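Local coordinates for protein glycoside hydrolase family 12 (Spirochaeta thermophila, PDB 5LU3) that probably degrades cellulose, this chain being its type A carbohydrate-binding module of family 64, which binds calcium, at residues Y3-L8 and K21-S26; N39-E44 and H71-L76. One frame throughout, in Å; residues are numbered along the deposited sequence.

Overall arrangement
Interaction 1 (3-8 with 21-26) and interaction 2 (39-44 with 71-76) lie on opposite sides of the chain's centre in the carbohydrate-binding module, a two-sheet beta fold. Their centres are about 17 Å apart, their nearest atoms about 5 Å, and they do not touch. Both reach the same mixed sheet: strand 4-5 pairs with 16-22 in interaction 1, strand 42-45 with 68-74 in interaction 2, and strands 16-22 and 68-74 are themselves neighbours. In interaction 1 Asp23 and Asp24 bind the calcium, and Asp7, close by, is also a calcium-binding residue. Interaction 2 lies away from it, where the chain turns a corner at Asp41 from strand 33-40 of the second sheet into strand 42-45.

Interaction 1: residues Y3-L8 and K21-S26; sequences YLEMDL and KTDDFS
The extended side chain of Lys21 lies alongside the backbone of Tyr3 to Glu5, its CB 4.0 Å from Tyr3 CB and its CE 3.6 Å from Tyr3 O. Beneath it runs a parallel bridge of the mixed beta sheet, in which edge strand 4-5 pairs with strand 16-22: Lys21 N donates to Leu4 O, and Met6 N donates to Lys21 O. Past the bridge, Thr22 OG1 takes over. Anti to its own backbone N (chi1 -174°), it donates to Met6 O at 3.0 Å and accepts from Asp24 N, closing an ST turn that leads the chain into the calcium site. Thr22 CB also meets Met6 SD at 3.8 Å. A water bridges the two segments beside Glu5, giving hydrogen bonds to Glu5 OE2 and Met6 O and accepting one from Asp23 N; Glu5 OE2 is held further by the hydroxyl of Tyr67. Asp23 OD1 and Asp24 OD1 are ligands of the calcium, which probably offsets the repulsion between them; Asp7, also a calcium-binding residue, brings its OD1 within 3.8 Å of Asp24 OD2. Farther along, Leu8 CD2 reaches Phe25 CD1 at 3.9 Å, extending into the core near Met83. The carboxylate of Asp24 is divided between two tasks: while OD1 binds the metal, OD2 accepts from Leu8 N at 2.9 Å through its anti lone pair.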
ATOM      1  N   TYR A   3       2.553  13.667   1.049  1.00 18.57           N
ATOM      2  CA  TYR A   3       2.851  12.252   0.814  1.00 17.06           C
ATOM      3  C   TYR A   3       4.368  12.047   0.881  1.00 17.39           C
ATOM      4  O   TYR A   3       5.125  12.638   0.088  1.00 23.11           O
ATOM      5  CB  TYR A   3       2.322  11.782  -0.538  1.00 17.43           C
ATOM      6  CG  TYR A   3       0.842  11.683  -0.610  1.00 16.09           C
ATOM      7  CD1 TYR A   3       0.065  12.796  -0.886  1.00 19.10           C
ATOM      8  CD2 TYR A   3       0.201  10.480  -0.417  1.00 15.73           C
ATOM      9  CE1 TYR A   3      -1.313  12.703  -0.932  1.00 21.59           C
ATOM     10  CE2 TYR A   3      -1.181  10.372  -0.463  1.00 18.89           C
ATOM     11  CZ  TYR A   3      -1.940  11.498  -0.699  1.00 21.42           C
ATOM     12  OH  TYR A   3      -3.315  11.444  -0.772  1.00 30.01           O
ATOM     13  N   LEU A   4       4.807  11.183   1.803  1.00 14.09           N
ATOM     14  CA  LEU A   4       6.222  10.933   2.009  1.00 15.81           C
ATOM     15  C   LEU A   4       6.661   9.784   1.133  1.00 14.19           C
ATOM     16  O   LEU A   4       6.051   8.712   1.131  1.00 13.76           O
ATOM     17  CB  LEU A   4       6.498  10.632   3.480  1.00 18.52           C
ATOM     18  CG  LEU A   4       6.046  11.773   4.403  1.00 25.62           C
ATOM     19  CD1 LEU A   4       6.436  11.416   5.833  1.00 29.40           C
ATOM     20  CD2 LEU A   4       6.627  13.127   3.988  1.00 28.64           C
ATOM     21  N   GLU A   5       7.718  10.002   0.372  1.00 13.69           N
ATOM     22  CA  GLU A   5       8.165   8.975  -0.555  1.00 13.91           C
ATOM     23  C   GLU A   5       8.845   7.828   0.171  1.00 14.04           C
ATOM     24  O   GLU A   5       9.587   8.020   1.125  1.00 16.08           O
ATOM     25  CB  GLU A   5       9.062   9.565  -1.655  1.00 16.67           C
ATOM     26  CG  GLU A   5       9.299   8.566  -2.782  1.00 17.27           C
ATOM     27  CD  GLU A   5       9.848   9.154  -4.056  1.00 19.71           C
ATOM     28  OE1 GLU A   5      10.111  10.371  -4.108  1.00 24.14           O
ATOM     29  OE2 GLU A   5      10.008   8.406  -5.050  1.00 20.34           O
ATOM     30  N   MET A   6       8.535   6.622  -0.277  1.00 12.37           N
ATOM     31  CA  MET A   6       9.209   5.427   0.183  1.00 13.24           C
ATOM     32  C   MET A   6       9.478   4.473  -0.966  1.00 13.14           C
ATOM     33  O   MET A   6       9.010   4.682  -2.102  1.00 13.48           O
ATOM     34  CB  MET A   6       8.446   4.784   1.327  1.00 14.66           C
ATOM     35  CG  MET A   6       7.031   4.368   1.004  1.00 16.19           C
ATOM     36  SD  MET A   6       6.856   2.909  -0.081  1.00 15.46           S
ATOM     37  CE  MET A   6       5.059   2.848  -0.111  1.00 16.46           C
ATOM     38  N   ASP A   7      10.274   3.446  -0.650  1.00 13.91           N
ATOM     39  CA  ASP A   7      10.711   2.443  -1.592  1.00 16.14           C
ATOM     40  C   ASP A   7      10.168   1.093  -1.135  1.00 14.42           C
ATOM     41  O   ASP A   7      10.062   0.833   0.067  1.00 13.84           O
ATOM     42  CB  ASP A   7      12.259   2.361  -1.628  1.00 20.02           C
ATOM     43  CG  ASP A   7      12.907   3.695  -1.971  1.00 27.18           C
ATOM     44  OD1 ASP A   7      12.413   4.347  -2.926  1.00 29.76           O
ATOM     45  OD2 ASP A   7      13.894   4.090  -1.295  1.00 34.64           O
ATOM     46  N   LEU A   8       9.869   0.237  -2.098  1.00 13.63           N
ATOM     47  CA  LEU A   8       9.481  -1.140  -1.791  1.00 12.26           C
ATOM     48  C   LEU A   8      10.700  -2.027  -1.618  1.00 12.34           C
ATOM     49  O   LEU A   8      11.759  -1.757  -2.239  1.00 14.49           O
ATOM     50  CB  LEU A   8       8.551  -1.694  -2.868  1.00 13.99           C
ATOM     51  CG  LEU A   8       7.056  -1.491  -2.601  1.00 18.02           C
ATOM     52  CD1 LEU A   8       6.623  -0.134  -2.212  1.00 19.92           C
ATOM     53  CD2 LEU A   8       6.248  -1.985  -3.789  1.00 18.43           C
ATOM     54  N   LYS A  21       4.031   7.835  -0.752  1.00 10.53           N
ATOM     55  CA  LYS A  21       4.000   7.665  -2.191  1.00 10.72           C
ATOM     56  C   LYS A  21       5.186   6.848  -2.638  1.00 10.03           C
ATOM     57  O   LYS A  21       6.218   6.843  -1.981  1.00 11.99           O
ATOM     58  CB  LYS A  21       3.923   9.006  -2.931  1.00 11.62           C
ATOM     59  CG  LYS A  21       5.142   9.882  -2.798  1.00 12.88           C
ATOM     60  CD  LYS A  21       4.983  11.213  -3.501  1.00 14.94           C
ATOM     61  CE  LYS A  21       6.237  12.053  -3.301  1.00 18.49           C
ATOM     62  NZ  LYS A  21       6.107  13.384  -3.916  1.00 21.13           N
ATOM     63  N   THR A  22       5.019   6.150  -3.752  1.00 10.09           N
ATOM     64  CA  THR A  22       6.089   5.374  -4.334  1.00 10.85           C
ATOM     65  C   THR A  22       5.884   5.273  -5.816  1.00  9.82           C
ATOM     66  O   THR A  22       4.761   5.310  -6.297  1.00  9.72           O
ATOM     67  CB  THR A  22       6.173   3.961  -3.691  1.00 10.88           C
ATOM     68  OG1 THR A  22       7.304   3.254  -4.177  1.00 12.97           O
ATOM     69  CG2 THR A  22       4.919   3.138  -3.929  1.00 11.21           C
ATOM     70  N   ASP A  23       6.972   5.075  -6.545  1.00 10.97           N
ATOM     71  CA  ASP A  23       6.868   4.718  -7.951  1.00 11.98           C
ATOM     72  C   ASP A  23       7.316   3.272  -8.198  1.00 11.13           C
ATOM     73  O   ASP A  23       7.626   2.936  -9.342  1.00 12.94           O
ATOM     74  CB  ASP A  23       7.585   5.714  -8.863  1.00 13.60           C
ATOM     75  CG  ASP A  23       9.080   5.707  -8.706  1.00 15.73           C
ATOM     76  OD1 ASP A  23       9.581   5.057  -7.788  1.00 17.97           O
ATOM     77  OD2 ASP A  23       9.782   6.363  -9.530  1.00 23.23           O
ATOM     78  N   ASP A  24       7.328   2.427  -7.148  1.00 11.31           N
ATOM     79  CA  ASP A  24       7.997   1.114  -7.222  1.00 12.35           C
ATOM     80  C   ASP A  24       7.037  -0.054  -7.462  1.00 11.60           C
ATOM     81  O   ASP A  24       7.495  -1.199  -7.477  1.00 14.67           O
ATOM     82  CB  ASP A  24       8.749   0.829  -5.909  1.00 13.85           C
ATOM     83  CG  ASP A  24       9.974   1.598  -5.731  1.00 17.69           C
ATOM     84  OD1 ASP A  24      10.494   2.202  -6.680  1.00 20.90           O
ATOM     85  OD2 ASP A  24      10.530   1.557  -4.580  1.00 25.50           O
ATOM     86  N   PHE A  25       5.728   0.196  -7.597  1.00 10.13           N
ATOM     87  CA  PHE A  25       4.819  -0.936  -7.810  1.00 10.34           C
ATOM     88  C   PHE A  25       5.097  -1.655  -9.125  1.00 10.48           C
ATOM     89  O   PHE A  25       5.447  -1.034 -10.124  1.00 12.11           O
ATOM     90  CB  PHE A  25       3.346  -0.513  -7.846  1.00 10.01           C
ATOM     91  CG  PHE A  25       2.678  -0.366  -6.510  1.00  9.63           C
ATOM     92  CD1 PHE A  25       3.347  -0.002  -5.367  1.00 10.47           C
ATOM     93  CD2 PHE A  25       1.320  -0.636  -6.410  1.00  9.91           C
ATOM     94  CE1 PHE A  25       2.679   0.119  -4.146  1.00 10.38           C
ATOM     95  CE2 PHE A  25       0.643  -0.523  -5.209  1.00 10.04           C
ATOM     96  CZ  PHE A  25       1.316  -0.123  -4.081  1.00 10.35           C
ATOM     97  N   SER A  26       4.852  -2.959  -9.133  1.00  9.70           N
ATOM     98  CA  SER A  26       4.890  -3.722 -10.374  1.00 10.61           C
ATOM     99  C   SER A  26       3.805  -3.200 -11.336  1.00 12.28           C
ATOM    100  O   SER A  26       2.654  -2.999 -10.926  1.00 12.97           O
ATOM    101  CB  SER A  26       4.631  -5.207 -10.102  1.00 12.32           C
ATOM    102  OG  SER A  26       4.881  -5.946 -11.295  1.00 15.69           O
TER
HETATM  103  O   HOH W   1       9.482   5.692  -4.779  1.00 17.79           O

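Interaction 2: residues N39-E44 and H71-L76; sequences NLDLLE and HYKGSL
Strands 42-44 and 71-74 run antiparallel, their axes 4.7 Å apart at closest approach and 171° from one another in direction. Leu42 with Lys73 and Glu44 with His71 are the hydrogen-bonded pairs, and Leu43 with Tyr72 is the non-hydrogen-bonded pair between them. At the corner of the chain, Lys73 O accepts from both Asp41 N and Leu42 N, the first at 2.7 Å, making a classic beta bulge.

Asp41 OD2 collects two donors. Ser75 OG approaches on its syn lone pair at 2.6 Å, while Lys73 NZ, swung round by the bend at chi4 (-64°), comes from above the carboxylate plane to form a 2.8 Å salt bridge. An alanine in place of Lys73 would probably leave Asp41 OD2 without its charged mate, with the serine hydroxyl as its remaining donor here, and the carboxylate more free to turn. Asp41 OD1 is tied by a water to Asn39 O and Ser75 N.

On the same side of the sheet, Leu42 CD2 sits over one face of the His71 ring, 3.6 Å from its centroid, in a CH-pi contact. His71 is fixed in rotation by Glu17 at NE2 and by a water lying in the ring plane at ND1. On the other side Leu40 CD2 approaches Tyr72 CE2 at 3.4 Å, Leu43 CD1 packs near Tyr72 CB, and Tyr72 OH is hydrogen-bonded to Gly14 O. Leu43 and Tyr72 both touch Val81 of strand 80-85. This is the layering of a beta sandwich, with the bulge at the bend where the chain passes from one sheet to the other.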
ATOM      1  N   ASN A  39      -6.516  -5.109  10.081  1.00 12.45           N
ATOM      2  CA  ASN A  39      -6.866  -4.264  11.185  1.00 13.20           C
ATOM      3  C   ASN A  39      -6.733  -2.773  10.934  1.00 11.88           C
ATOM      4  O   ASN A  39      -6.468  -1.990  11.861  1.00 13.07           O
ATOM      5  CB  ASN A  39      -6.096  -4.700  12.446  1.00 14.00           C
ATOM      6  CG  ASN A  39      -6.462  -6.112  12.876  1.00 17.43           C
ATOM      7  OD1 ASN A  39      -5.652  -7.027  12.794  1.00 24.30           O
ATOM      8  ND2 ASN A  39      -7.693  -6.298  13.284  1.00 21.14           N
ATOM      9  N   LEU A  40      -6.901  -2.385   9.669  1.00 11.13           N
ATOM     10  CA  LEU A  40      -6.905  -0.978   9.285  1.00 11.57           C
ATOM     11  C   LEU A  40      -8.310  -0.416   9.241  1.00 11.52           C
ATOM     12  O   LEU A  40      -9.291  -1.127   9.023  1.00 13.67           O
ATOM     13  CB  LEU A  40      -6.259  -0.778   7.905  1.00 11.20           C
ATOM     14  CG  LEU A  40      -4.803  -1.220   7.818  1.00 10.99           C
ATOM     15  CD1 LEU A  40      -4.212  -0.729   6.511  1.00 10.93           C
ATOM     16  CD2 LEU A  40      -3.991  -0.677   8.963  1.00 11.90           C
ATOM     17  N   ASP A  41      -8.360   0.894   9.428  1.00 11.43           N
ATOM     18  CA  ASP A  41      -9.551   1.699   9.184  1.00 11.38           C
ATOM     19  C   ASP A  41      -9.676   2.108   7.727  1.00 11.68           C
ATOM     20  O   ASP A  41     -10.766   2.237   7.231  1.00 14.78           O
ATOM     21  CB  ASP A  41      -9.545   2.957  10.044  1.00 12.51           C
ATOM     22  CG  ASP A  41      -9.353   2.675  11.520  1.00 12.93           C
ATOM     23  OD1 ASP A  41      -9.921   1.677  12.023  1.00 13.89           O
ATOM     24  OD2 ASP A  41      -8.620   3.461  12.167  1.00 14.84           O
ATOM     25  N   LEU A  42      -8.541   2.300   7.078  1.00 11.29           N
ATOM     26  CA  LEU A  42      -8.487   2.764   5.692  1.00 11.35           C
ATOM     27  C   LEU A  42      -7.150   2.397   5.076  1.00 10.35           C
ATOM     28  O   LEU A  42      -6.103   2.620   5.691  1.00 11.04           O
ATOM     29  CB  LEU A  42      -8.656   4.305   5.634  1.00 13.65           C
ATOM     30  CG  LEU A  42      -8.572   4.950   4.246  1.00 17.10           C
ATOM     31  CD1 LEU A  42      -9.678   4.405   3.386  1.00 20.30           C
ATOM     32  CD2 LEU A  42      -8.637   6.455   4.378  1.00 21.63           C
ATOM     33  N   LEU A  43      -7.206   1.828   3.863  1.00 10.21           N
ATOM     34  CA  LEU A  43      -6.041   1.785   2.986  1.00 10.35           C
ATOM     35  C   LEU A  43      -6.512   2.099   1.583  1.00 10.07           C
ATOM     36  O   LEU A  43      -7.188   1.299   0.963  1.00 11.96           O
ATOM     37  CB  LEU A  43      -5.324   0.453   3.026  1.00 11.01           C
ATOM     38  CG  LEU A  43      -3.950   0.568   2.339  1.00 12.62           C
ATOM     39  CD1 LEU A  43      -2.940   1.303   3.177  1.00 12.10           C
ATOM     40  CD2 LEU A  43      -3.474  -0.766   1.842  1.00 16.40           C
ATOM     41  N   GLU A  44      -6.205   3.306   1.137  1.00  9.75           N
ATOM     42  CA  GLU A  44      -6.645   3.791  -0.157  1.00 11.12           C
ATOM     43  C   GLU A  44      -5.405   4.065  -1.007  1.00 10.18           C
ATOM     44  O   GLU A  44      -4.444   4.664  -0.496  1.00 11.75           O
ATOM     45  CB  GLU A  44      -7.437   5.101   0.022  1.00 14.39           C
ATOM     46  CG  GLU A  44      -8.326   5.501  -1.096  1.00 20.38           C
ATOM     47  CD  GLU A  44      -9.334   6.527  -0.613  1.00 29.52           C
ATOM     48  OE1 GLU A  44     -10.221   6.195   0.199  1.00 36.84           O
ATOM     49  OE2 GLU A  44      -9.179   7.666  -1.033  1.00 42.43           O
ATOM     50  N   HIS A  71      -2.918   6.252   1.307  1.00  9.56           N
ATOM     51  CA  HIS A  71      -3.439   6.792   2.552  1.00 10.11           C
ATOM     52  C   HIS A  71      -3.778   5.632   3.469  1.00  9.78           C
ATOM     53  O   HIS A  71      -4.585   4.781   3.127  1.00 10.71           O
ATOM     54  CB  HIS A  71      -4.683   7.601   2.227  1.00 12.08           C
ATOM     55  CG  HIS A  71      -5.329   8.259   3.396  1.00 14.50           C
ATOM     56  ND1 HIS A  71      -6.534   8.897   3.263  1.00 18.75           N
ATOM     57  CD2 HIS A  71      -5.007   8.344   4.714  1.00 15.48           C
ATOM     58  CE1 HIS A  71      -6.915   9.388   4.429  1.00 18.60           C
ATOM     59  NE2 HIS A  71      -6.011   9.057   5.329  1.00 17.19           N
ATOM     60  N   TYR A  72      -3.091   5.598   4.611  1.00  9.21           N
ATOM     61  CA  TYR A  72      -3.231   4.556   5.638  1.00  9.85           C
ATOM     62  C   TYR A  72      -3.859   5.152   6.882  1.00 10.40           C
ATOM     63  O   TYR A  72      -3.464   6.242   7.324  1.00 10.94           O
ATOM     64  CB  TYR A  72      -1.840   4.064   5.999  1.00  9.90           C
ATOM     65  CG  TYR A  72      -1.652   3.130   7.181  1.00 10.02           C
ATOM     66  CD1 TYR A  72      -1.718   3.592   8.502  1.00 10.51           C
ATOM     67  CD2 TYR A  72      -1.344   1.785   6.983  1.00 10.29           C
ATOM     68  CE1 TYR A  72      -1.456   2.746   9.566  1.00 11.11           C
ATOM     69  CE2 TYR A  72      -1.096   0.922   8.061  1.00 11.11           C
ATOM     70  CZ  TYR A  72      -1.152   1.415   9.350  1.00 10.57           C
ATOM     71  OH  TYR A  72      -0.858   0.572  10.382  1.00 12.75           O
ATOM     72  N   LYS A  73      -4.786   4.417   7.492  1.00 10.43           N
ATOM     73  CA  LYS A  73      -5.246   4.767   8.839  1.00 10.74           C
ATOM     74  C   LYS A  73      -5.502   3.460   9.597  1.00 11.79           C
ATOM     75  O   LYS A  73      -6.197   2.554   9.092  1.00 12.10           O
ATOM     76  CB  LYS A  73      -6.502   5.643   8.813  1.00 11.44           C
ATOM     77  CG  LYS A  73      -6.929   6.094  10.206  1.00 12.39           C
ATOM     78  CD  LYS A  73      -8.235   6.872  10.188  1.00 12.70           C
ATOM     79  CE  LYS A  73      -8.607   7.374  11.572  1.00 13.63           C
ATOM     80  NZ  LYS A  73      -8.874   6.262  12.525  1.00 13.59           N
ATOM     81  N   GLY A  74      -4.932   3.387  10.799  1.00 11.94           N
ATOM     82  CA  GLY A  74      -5.190   2.293  11.719  1.00 12.60           C
ATOM     83  C   GLY A  74      -5.306   2.823  13.119  1.00 12.65           C
ATOM     84  O   GLY A  74      -4.759   3.878  13.449  1.00 14.73           O
ATOM     85  N   SER A  75      -6.053   2.090  13.938  1.00 13.76           N
ATOM     86  CA  SER A  75      -6.303   2.483  15.313  1.00 14.91           C
ATOM     87  C   SER A  75      -5.733   1.528  16.370  1.00 16.47           C
ATOM     88  O   SER A  75      -5.970   1.738  17.560  1.00 20.98           O
ATOM     89  CB  SER A  75      -7.807   2.646  15.507  1.00 15.91           C
ATOM     90  OG  SER A  75      -8.291   3.730  14.759  1.00 16.43           O
ATOM     91  N   LEU A  76      -5.039   0.481  15.941  1.00 16.70           N
ATOM     92  CA  LEU A  76      -4.555  -0.573  16.844  1.00 17.57           C
ATOM     93  C   LEU A  76      -3.079  -0.773  16.713  1.00 16.26           C
ATOM     94  O   LEU A  76      -2.519  -0.528  15.646  1.00 16.54           O
ATOM     95  CB  LEU A  76      -5.220  -1.893  16.478  1.00 18.94           C
ATOM     96  CG  LEU A  76      -6.715  -1.961  16.711  1.00 22.23           C
ATOM     97  CD1 LEU A  76      -7.290  -3.228  16.109  1.00 24.85           C
ATOM     98  CD2 LEU A  76      -7.011  -1.918  18.202  1.00 25.09           C
TER
HETATM   99  O   HOH W   2      -7.946   0.065  13.126  1.00 15.73           O
HETATM  100  O   HOH W   3      -8.203   8.828   1.251  1.00 40.59           O